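Local structure of ATP-dependent DNA helicase RecQ (Porphyromonas gingivalis, 3IUO) at the interface of chains A and B. The protein unwinds duplex DNA in an ATP-dependent manner, probably translocating 3'-5', the present chain being its C-terminal domain. Sequence-based numbering; all coordinates share one arbitrary frame. Chains: chain A/B, ATP-dependent DNA helicase RecQ.

The interface of chains A and B. Residues chain A 57-58, 60, 117, 120; chain B 89-90.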
ATOM      1  N   VAL A  57       7.768  -8.896  -5.716  1.00 10.92           N
ATOM      2  CA  VAL A  57       6.474  -8.489  -6.244  1.00 11.74           C
ATOM      3  C   VAL A  57       6.409  -6.965  -6.426  1.00 10.85           C
ATOM      4  O   VAL A  57       5.877  -6.464  -7.441  1.00 11.30           O
ATOM      5  CB  VAL A  57       5.323  -9.078  -5.383  1.00 13.18           C
ATOM      6  CG1 VAL A  57       3.982  -8.535  -5.837  1.00 16.71           C
ATOM      7  CG2 VAL A  57       5.332 -10.586  -5.466  1.00 15.99           C
ATOM      8  N   TYR A  58       6.953  -6.202  -5.481  1.00  7.83           N
ATOM      9  CA  TYR A  58       6.885  -4.749  -5.619  1.00  7.28           C
ATOM     10  C   TYR A  58       7.587  -4.250  -6.860  1.00  7.72           C
ATOM     11  O   TYR A  58       7.231  -3.218  -7.411  1.00  8.59           O
ATOM     12  CB  TYR A  58       7.473  -4.024  -4.405  1.00  7.95           C
ATOM     13  CG  TYR A  58       6.774  -4.270  -3.089  1.00  6.39           C
ATOM     14  CD1 TYR A  58       5.466  -4.837  -3.002  1.00  6.06           C
ATOM     15  CD2 TYR A  58       7.413  -3.950  -1.903  1.00  5.15           C
ATOM     16  CE1 TYR A  58       4.877  -5.090  -1.767  1.00  5.16           C
ATOM     17  CE2 TYR A  58       6.822  -4.162  -0.674  1.00  5.55           C
ATOM     18  CZ  TYR A  58       5.554  -4.744  -0.604  1.00  7.59           C
ATOM     19  OH  TYR A  58       5.013  -4.931   0.618  1.00  5.31           O
ATOM     20  N   GLY A  60       7.501  -5.452  -9.697  1.00  8.58           N
ATOM     21  CA  GLY A  60       6.692  -5.791 -10.863  1.00  9.23           C
ATOM     22  C   GLY A  60       6.940  -7.184 -11.412  1.00  9.45           C
ATOM     23  O   GLY A  60       6.392  -7.538 -12.464  1.00  9.61           O
ATOM     24  N   LEU A 117      -1.294  -8.807  -5.219  1.00  4.14           N
ATOM     25  CA  LEU A 117      -0.429  -7.828  -5.891  1.00  3.36           C
ATOM     26  C   LEU A 117       0.195  -8.398  -7.154  1.00  4.77           C
ATOM     27  O   LEU A 117       0.323  -7.690  -8.179  1.00  5.16           O
ATOM     28  CB  LEU A 117       0.644  -7.336  -4.930  1.00  3.27           C
ATOM     29  CG  LEU A 117       0.173  -6.488  -3.748  1.00  2.87           C
ATOM     30  CD1 LEU A 117       1.369  -6.208  -2.847  1.00  2.00           C
ATOM     31  CD2 LEU A 117      -0.500  -5.159  -4.191  1.00  2.00           C
HETATM   32  N   MSE A 120      -2.100  -8.187 -10.375  1.00 11.25           N
HETATM   33  CA  MSE A 120      -2.252  -6.900 -11.082  1.00 12.61           C
HETATM   34  C   MSE A 120      -1.727  -6.923 -12.522  1.00 13.96           C
HETATM   35  O   MSE A 120      -0.600  -7.360 -12.792  1.00 14.93           O
HETATM   36  CB  MSE A 120      -1.580  -5.791 -10.290  1.00 12.94           C
HETATM   37  CG  MSE A 120      -2.206  -5.595  -8.932  1.00 13.04           C
HETATM   38 SE   MSE A 120      -1.107  -4.433  -7.813  1.00 17.82          SE
HETATM   39  CE  MSE A 120      -1.389  -2.738  -8.798  1.00 13.17           C
TER
ATOM     40  N   THR B  89       3.202  -1.411  -8.195  1.00 11.47           N
ATOM     41  CA  THR B  89       2.495  -2.615  -7.756  1.00 11.65           C
ATOM     42  C   THR B  89       1.889  -2.355  -6.391  1.00 11.99           C
ATOM     43  O   THR B  89       0.731  -2.652  -6.183  1.00 13.56           O
ATOM     44  CB  THR B  89       3.435  -3.841  -7.770  1.00 10.88           C
ATOM     45  OG1 THR B  89       3.847  -4.102  -9.139  1.00 13.92           O
ATOM     46  CG2 THR B  89       2.776  -5.082  -7.199  1.00 12.21           C
ATOM     47  N   THR B  90       2.679  -1.835  -5.462  1.00 11.89           N
ATOM     48  CA  THR B  90       2.124  -1.421  -4.166  1.00 11.38           C
ATOM     49  C   THR B  90       1.986   0.093  -4.116  1.00 12.12           C
ATOM     50  O   THR B  90       2.832   0.794  -4.657  1.00 12.53           O
ATOM     51  CB  THR B  90       2.972  -1.904  -2.959  1.00 11.30           C
ATOM     52  OG1 THR B  90       2.377  -1.417  -1.750  1.00 11.33           O
ATOM     53  CG2 THR B  90       4.408  -1.425  -3.034  1.00 12.62           C
TER
HETATM   54  O   HOH W   1       3.900  -2.147   0.994  1.00 13.54           O
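B:Thr89 reaches from a loop of chain B into chain A, between the end of helix 46-58 and the C-terminal end of helix 106-119. B:Thr89 CB lies 3.6 Å from the backbone O of A:Val57. There the side chain branches. The methyl CG2, anti to the backbone N (OG1 chi1 -64°), goes deeper. B:Thr89 CG2 lies 3.4 Å from A:Val57 O. CG2 of B:Thr89 also packs on A:Leu117 CB at 3.8 Å and touches A:Val57 CG1. The side chains of A:Val57 and B:Thr89 cross at about a right angle. The hydroxyl B:Thr89 OG1 lies 3.5 Å from A:Val57 O, too far for a hydrogen bond, and also near A:Gly60 CA.

The carbonyl O of B:Thr89 faces the other helix end. A:Leu117 CD2 and the selenium of A:Met120, a selenomethionine, both come close to it. The A:Met120 chain bends at chi3 (69°), which brings its CE methyl near this oxygen too.

Next in the loop, B:Thr90 lays its CG2 methyl over one face of the A:Tyr58 ring, 3.7 Å from the centroid, as a CH-pi contact. A:Leu117 CD1 meets the edge of that ring in plane. Water 1 links the phenol OH of A:Tyr58, at 3.0 Å, to B:Thr90 OG1. Direct contacts are van der Waals packing, including carbon and selenium against backbone carbonyls. The patch, with its two-fold twin, helps join two copies of the C-terminal domain, though this dimer may exist only in the crystal.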